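Long-range contact in phosphosugar isomerase (Escherichia coli O6:H1, PDB 5UQI), which probably interconverts arabinose-5-phosphate and ribulose-5-phosphate as a sugar isomerase of the GutQ/KpsF subfamily, and binds arabinose-5-phosphate: residues Lys45-Arg59 and Phe65-Thr78. Numbering follows the deposited sequence.
Sequences KVVFIGVGKSGIIAR and FASTGTPSFFVHGT. With A5P (arabinose-5-phosphate), chain B.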
loop_
_atom_site.group_PDB
_atom_site.type_symbol
_atom_site.label_atom_id
_atom_site.label_comp_id
_atom_site.label_asym_id
_atom_site.label_seq_id
_atom_site.Cartn_x
_atom_site.Cartn_y
_atom_site.Cartn_z
ATOM N N LYS A 45 9.610 12.236 4.303
ATOM C CA LYS A 45 8.270 11.697 4.350
ATOM C C LYS A 45 8.177 10.390 3.568
ATOM O O LYS A 45 8.985 10.146 2.672
ATOM C CB LYS A 45 7.334 12.720 3.711
ATOM C CG LYS A 45 7.394 14.032 4.540
ATOM C CD LYS A 45 6.153 14.891 4.415
ATOM C CE LYS A 45 6.476 16.316 4.784
ATOM N NZ LYS A 45 6.528 16.477 6.253
ATOM N N VAL A 46 7.214 9.542 3.939
ATOM C CA VAL A 46 6.876 8.354 3.167
ATOM C C VAL A 46 5.833 8.756 2.126
ATOM O O VAL A 46 4.750 9.175 2.486
ATOM C CB VAL A 46 6.375 7.185 4.063
ATOM C CG1 VAL A 46 5.962 5.975 3.244
ATOM C CG2 VAL A 46 7.441 6.842 5.132
ATOM N N VAL A 47 6.204 8.652 0.852
ATOM C CA VAL A 47 5.291 9.150 -0.215
ATOM C C VAL A 47 4.689 7.946 -0.861
ATOM O O VAL A 47 5.394 7.082 -1.403
ATOM C CB VAL A 47 6.049 9.974 -1.241
ATOM C CG1 VAL A 47 5.098 10.421 -2.356
ATOM C CG2 VAL A 47 6.729 11.157 -0.578
ATOM N N PHE A 48 3.347 7.848 -0.793
ATOM C CA PHE A 48 2.651 6.718 -1.418
ATOM C C PHE A 48 2.174 7.137 -2.800
ATOM O O PHE A 48 1.629 8.247 -2.958
ATOM C CB PHE A 48 1.394 6.325 -0.594
ATOM C CG PHE A 48 1.685 5.537 0.635
ATOM C CD1 PHE A 48 1.980 6.187 1.835
ATOM C CD2 PHE A 48 1.582 4.118 0.584
ATOM C CE1 PHE A 48 2.254 5.422 3.008
ATOM C CE2 PHE A 48 1.838 3.360 1.756
ATOM C CZ PHE A 48 2.109 4.018 2.956
ATOM N N ILE A 49 2.346 6.232 -3.777
ATOM C CA ILE A 49 1.921 6.548 -5.147
ATOM C C ILE A 49 1.092 5.373 -5.640
ATOM O O ILE A 49 1.460 4.179 -5.498
ATOM C CB ILE A 49 3.180 6.702 -6.097
ATOM C CG1 ILE A 49 4.025 7.870 -5.609
ATOM C CG2 ILE A 49 2.690 6.895 -7.541
ATOM C CD1 ILE A 49 5.256 8.152 -6.522
ATOM N N GLY A 50 -0.054 5.688 -6.284
ATOM C CA GLY A 50 -0.948 4.652 -6.855
ATOM C C GLY A 50 -1.930 5.342 -7.776
ATOM O O GLY A 50 -1.983 6.579 -7.833
ATOM N N VAL A 51 -2.657 4.500 -8.512
ATOM C CA VAL A 51 -3.800 4.988 -9.321
ATOM C C VAL A 51 -4.944 4.003 -9.168
ATOM O O VAL A 51 -4.751 2.894 -8.624
ATOM C CB VAL A 51 -3.463 5.128 -10.840
ATOM C CG1 VAL A 51 -2.299 6.159 -11.067
ATOM C CG2 VAL A 51 -3.208 3.780 -11.501
ATOM N N GLY A 52 -6.148 4.398 -9.592
ATOM C CA GLY A 52 -7.279 3.436 -9.433
ATOM C C GLY A 52 -7.560 3.085 -7.977
ATOM O O GLY A 52 -7.340 3.881 -7.097
ATOM N N LYS A 53 -8.061 1.859 -7.772
ATOM C CA LYS A 53 -8.433 1.481 -6.392
ATOM C C LYS A 53 -7.196 1.353 -5.521
ATOM O O LYS A 53 -7.228 1.730 -4.349
ATOM C CB LYS A 53 -9.211 0.177 -6.356
ATOM C CG LYS A 53 -10.397 0.111 -7.288
ATOM C CD LYS A 53 -11.424 1.206 -7.149
ATOM C CE LYS A 53 -12.613 0.923 -8.108
ATOM N NZ LYS A 53 -12.129 1.163 -9.522
ATOM N N SER A 54 -6.060 0.947 -6.111
ATOM C CA SER A 54 -4.781 0.947 -5.358
ATOM C C SER A 54 -4.443 2.331 -4.858
ATOM O O SER A 54 -3.932 2.464 -3.723
ATOM C CB SER A 54 -3.596 0.521 -6.275
ATOM O OG SER A 54 -3.633 -0.809 -6.400
ATOM N N GLY A 55 -4.680 3.340 -5.689
ATOM C CA GLY A 55 -4.392 4.740 -5.348
ATOM C C GLY A 55 -5.298 5.182 -4.183
ATOM O O GLY A 55 -4.862 5.951 -3.380
ATOM N N ILE A 56 -6.554 4.731 -4.169
ATOM C CA ILE A 56 -7.443 5.140 -3.063
ATOM C C ILE A 56 -6.959 4.485 -1.756
ATOM O O ILE A 56 -6.891 5.153 -0.715
ATOM C CB ILE A 56 -8.916 4.816 -3.355
ATOM C CG1 ILE A 56 -9.339 5.550 -4.609
ATOM C CG2 ILE A 56 -9.733 5.284 -2.133
ATOM C CD1 ILE A 56 -10.692 5.075 -5.159
ATOM N N ILE A 57 -6.566 3.207 -1.846
ATOM C CA ILE A 57 -5.951 2.568 -0.635
ATOM C C ILE A 57 -4.633 3.286 -0.253
ATOM O O ILE A 57 -4.383 3.465 0.951
ATOM C CB ILE A 57 -5.719 1.061 -0.896
ATOM C CG1 ILE A 57 -7.075 0.380 -1.126
ATOM C CG2 ILE A 57 -4.990 0.447 0.313
ATOM C CD1 ILE A 57 -8.160 0.608 -0.097
ATOM N N ALA A 58 -3.825 3.692 -1.234
ATOM C CA ALA A 58 -2.582 4.450 -0.981
ATOM C C ALA A 58 -2.887 5.747 -0.234
ATOM O O ALA A 58 -2.176 6.114 0.707
ATOM C CB ALA A 58 -1.873 4.742 -2.310
ATOM N N ARG A 59 -3.986 6.434 -0.608
ATOM C CA ARG A 59 -4.425 7.672 0.115
ATOM C C ARG A 59 -4.750 7.298 1.584
ATOM O O ARG A 59 -4.367 8.058 2.492
ATOM C CB ARG A 59 -5.696 8.319 -0.500
ATOM C CG ARG A 59 -5.475 9.106 -1.725
ATOM C CD ARG A 59 -6.816 9.724 -2.222
ATOM N NE ARG A 59 -7.204 9.043 -3.480
ATOM C CZ ARG A 59 -7.215 9.540 -4.728
ATOM N NH1 ARG A 59 -6.845 10.799 -4.979
ATOM N NH2 ARG A 59 -7.621 8.763 -5.755
ATOM N N PHE A 65 -0.542 6.352 8.158
ATOM C CA PHE A 65 0.849 6.514 8.603
ATOM C C PHE A 65 0.983 7.840 9.312
ATOM O O PHE A 65 1.529 7.911 10.428
ATOM C CB PHE A 65 1.819 6.515 7.358
ATOM C CG PHE A 65 2.340 5.143 6.988
ATOM C CD1 PHE A 65 1.495 4.003 6.804
ATOM C CD2 PHE A 65 3.683 5.041 6.717
ATOM C CE1 PHE A 65 2.053 2.744 6.506
ATOM C CE2 PHE A 65 4.224 3.794 6.366
ATOM C CZ PHE A 65 3.415 2.677 6.265
ATOM N N ALA A 66 0.472 8.928 8.711
ATOM C CA ALA A 66 0.661 10.249 9.302
ATOM C C ALA A 66 -0.004 10.372 10.675
ATOM O O ALA A 66 0.586 10.977 11.628
ATOM C CB ALA A 66 0.075 11.310 8.381
ATOM N N SER A 67 -1.198 9.839 10.776
ATOM C CA SER A 67 -2.031 9.978 12.007
ATOM C C SER A 67 -1.444 9.167 13.132
ATOM O O SER A 67 -1.793 9.471 14.284
ATOM C CB SER A 67 -3.455 9.546 11.744
ATOM O OG SER A 67 -3.540 8.225 11.424
ATOM N N THR A 68 -0.576 8.226 12.813
ATOM C CA THR A 68 0.033 7.354 13.848
ATOM C C THR A 68 1.515 7.632 13.990
ATOM O O THR A 68 2.198 6.810 14.627
ATOM C CB THR A 68 -0.220 5.895 13.558
ATOM O OG1 THR A 68 0.375 5.531 12.308
ATOM C CG2 THR A 68 -1.734 5.557 13.482
ATOM N N GLY A 69 2.021 8.742 13.460
ATOM C CA GLY A 69 3.367 9.202 13.755
ATOM C C GLY A 69 4.457 9.069 12.715
ATOM O O GLY A 69 5.598 9.364 12.994
ATOM N N THR A 70 4.095 8.619 11.504
ATOM C CA THR A 70 5.075 8.539 10.416
ATOM C C THR A 70 4.649 9.547 9.295
ATOM O O THR A 70 3.749 9.201 8.547
ATOM C CB THR A 70 5.089 7.104 9.876
ATOM O OG1 THR A 70 5.441 6.199 10.956
ATOM C CG2 THR A 70 6.114 6.980 8.740
ATOM N N PRO A 71 5.290 10.724 9.179
ATOM C CA PRO A 71 4.874 11.739 8.220
ATOM C C PRO A 71 4.858 11.070 6.824
ATOM O O PRO A 71 5.852 10.465 6.393
ATOM C CB PRO A 71 5.917 12.842 8.356
ATOM C CG PRO A 71 6.129 12.796 9.904
ATOM C CD PRO A 71 6.231 11.320 10.166
ATOM N N SER A 72 3.761 11.306 6.120
ATOM C CA SER A 72 3.493 10.584 4.855
ATOM C C SER A 72 2.452 11.374 4.101
ATOM O O SER A 72 1.631 12.019 4.701
ATOM C CB SER A 72 2.895 9.237 5.213
ATOM O OG SER A 72 2.602 8.467 4.089
ATOM N N PHE A 73 2.471 11.306 2.774
ATOM C CA PHE A 73 1.360 11.816 1.988
ATOM C C PHE A 73 1.297 11.026 0.665
ATOM O O PHE A 73 2.168 10.220 0.362
ATOM C CB PHE A 73 1.491 13.353 1.699
ATOM C CG PHE A 73 2.722 13.753 0.881
ATOM C CD1 PHE A 73 4.006 13.782 1.447
ATOM C CD2 PHE A 73 2.578 14.108 -0.483
ATOM C CE1 PHE A 73 5.107 14.154 0.661
ATOM C CE2 PHE A 73 3.679 14.493 -1.291
ATOM C CZ PHE A 73 4.959 14.511 -0.708
ATOM N N PHE A 74 0.215 11.280 -0.072
ATOM C CA PHE A 74 -0.081 10.556 -1.289
ATOM C C PHE A 74 0.131 11.436 -2.499
ATOM O O PHE A 74 -0.271 12.619 -2.515
ATOM C CB PHE A 74 -1.585 10.157 -1.206
ATOM C CG PHE A 74 -2.106 9.618 -2.526
ATOM C CD1 PHE A 74 -1.719 8.355 -2.982
ATOM C CD2 PHE A 74 -3.009 10.388 -3.310
ATOM C CE1 PHE A 74 -2.241 7.834 -4.199
ATOM C CE2 PHE A 74 -3.494 9.816 -4.545
ATOM C CZ PHE A 74 -3.116 8.580 -4.966
ATOM N N VAL A 75 0.712 10.815 -3.565
ATOM C CA VAL A 75 0.840 11.447 -4.891
ATOM C C VAL A 75 0.236 10.494 -5.872
ATOM O O VAL A 75 0.627 9.317 -5.985
ATOM C CB VAL A 75 2.314 11.703 -5.229
ATOM C CG1 VAL A 75 2.423 12.165 -6.682
ATOM C CG2 VAL A 75 2.902 12.780 -4.312
ATOM N N HIS A 76 -0.760 10.979 -6.620
ATOM C CA HIS A 76 -1.358 10.112 -7.656
ATOM C C HIS A 76 -0.391 9.847 -8.777
ATOM O O HIS A 76 0.338 10.739 -9.178
ATOM C CB HIS A 76 -2.608 10.856 -8.161
ATOM C CG HIS A 76 -3.446 10.043 -9.093
ATOM N ND1 HIS A 76 -3.177 10.008 -10.463
ATOM C CD2 HIS A 76 -4.526 9.250 -8.892
ATOM C CE1 HIS A 76 -4.061 9.212 -11.043
ATOM N NE2 HIS A 76 -4.921 8.787 -10.124
ATOM N N GLY A 77 -0.382 8.600 -9.280
ATOM C CA GLY A 77 0.661 8.232 -10.280
ATOM C C GLY A 77 0.591 9.063 -11.564
ATOM O O GLY A 77 1.619 9.423 -12.161
ATOM N N THR A 78 -0.611 9.446 -12.026
ATOM C CA THR A 78 -0.690 10.331 -13.203
ATOM C C THR A 78 -0.319 11.731 -12.861
ATOM O O THR A 78 0.411 12.385 -13.594
ATOM C CB THR A 78 -2.150 10.343 -13.755
ATOM O OG1 THR A 78 -2.330 9.032 -14.315
ATOM C CG2 THR A 78 -2.338 11.372 -14.869
HETATM C C1 A5P B . -9.089 -1.004 -11.620
HETATM O O1 A5P B . -9.571 -1.899 -11.063
HETATM C C2 A5P B . -8.375 -0.030 -10.800
HETATM O O2 A5P B . -9.147 0.571 -9.809
HETATM C C3 A5P B . -7.214 -0.801 -10.343
HETATM O O3 A5P B . -6.904 -0.629 -8.955
HETATM C C4 A5P B . -6.296 -0.096 -11.308
HETATM O O4 A5P B . -6.494 -0.596 -12.619
HETATM C C5 A5P B . -4.852 -0.216 -10.928
HETATM O O5 A5P B . -4.487 -1.543 -11.010
HETATM P P A5P B . -3.162 -1.920 -10.201
HETATM O O1P A5P B . -3.486 -2.047 -8.702
HETATM O O2P A5P B . -2.789 -3.352 -10.856
HETATM O O3P A5P B . -2.216 -0.843 -10.379
#
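Phe48 points the CZ end of its ring at the centre of the Phe65 face, a T-shaped pair with centroids 5.0 Å apart and planes at 86°; helix 156-175 backs Phe65. Ser72 OG lies in the plane of the Phe48 ring, at its edge, and donates to Val46 O at 2.8 Å. Phe73 N reaches the same carbonyl from the opposite face, so two donors grip it. Further along the parallel strands 46-50 and 72-76, Phe48 N binds Phe73 O (2.9 Å) and Val75 N binds Phe48 O (2.8 Å). Phe74, its chi1 near 169°, lays its ring against helix 52-67, where Ala58 CB sits 3.6 Å from Phe74 CE1 and the Arg59 guanidinium has Phe74 CE2 over one face, the planes 48° apart. On the other side of the sheet, Val47 CG2 packs 3.6 Å from Phe73 CE1. Gly77 N bonds to Gly50 O from above the carbonyl plane, and Val51 CG1 makes a CH-pi contact over the His76 ring.

This is a classic beta-alpha-beta crossover of the SIS domain: the apolar packing seats the helix on its sheet, and the same crossover places Ser54 in the helix's first turn, where its OG donates to A5P O1P at 2.6 Å.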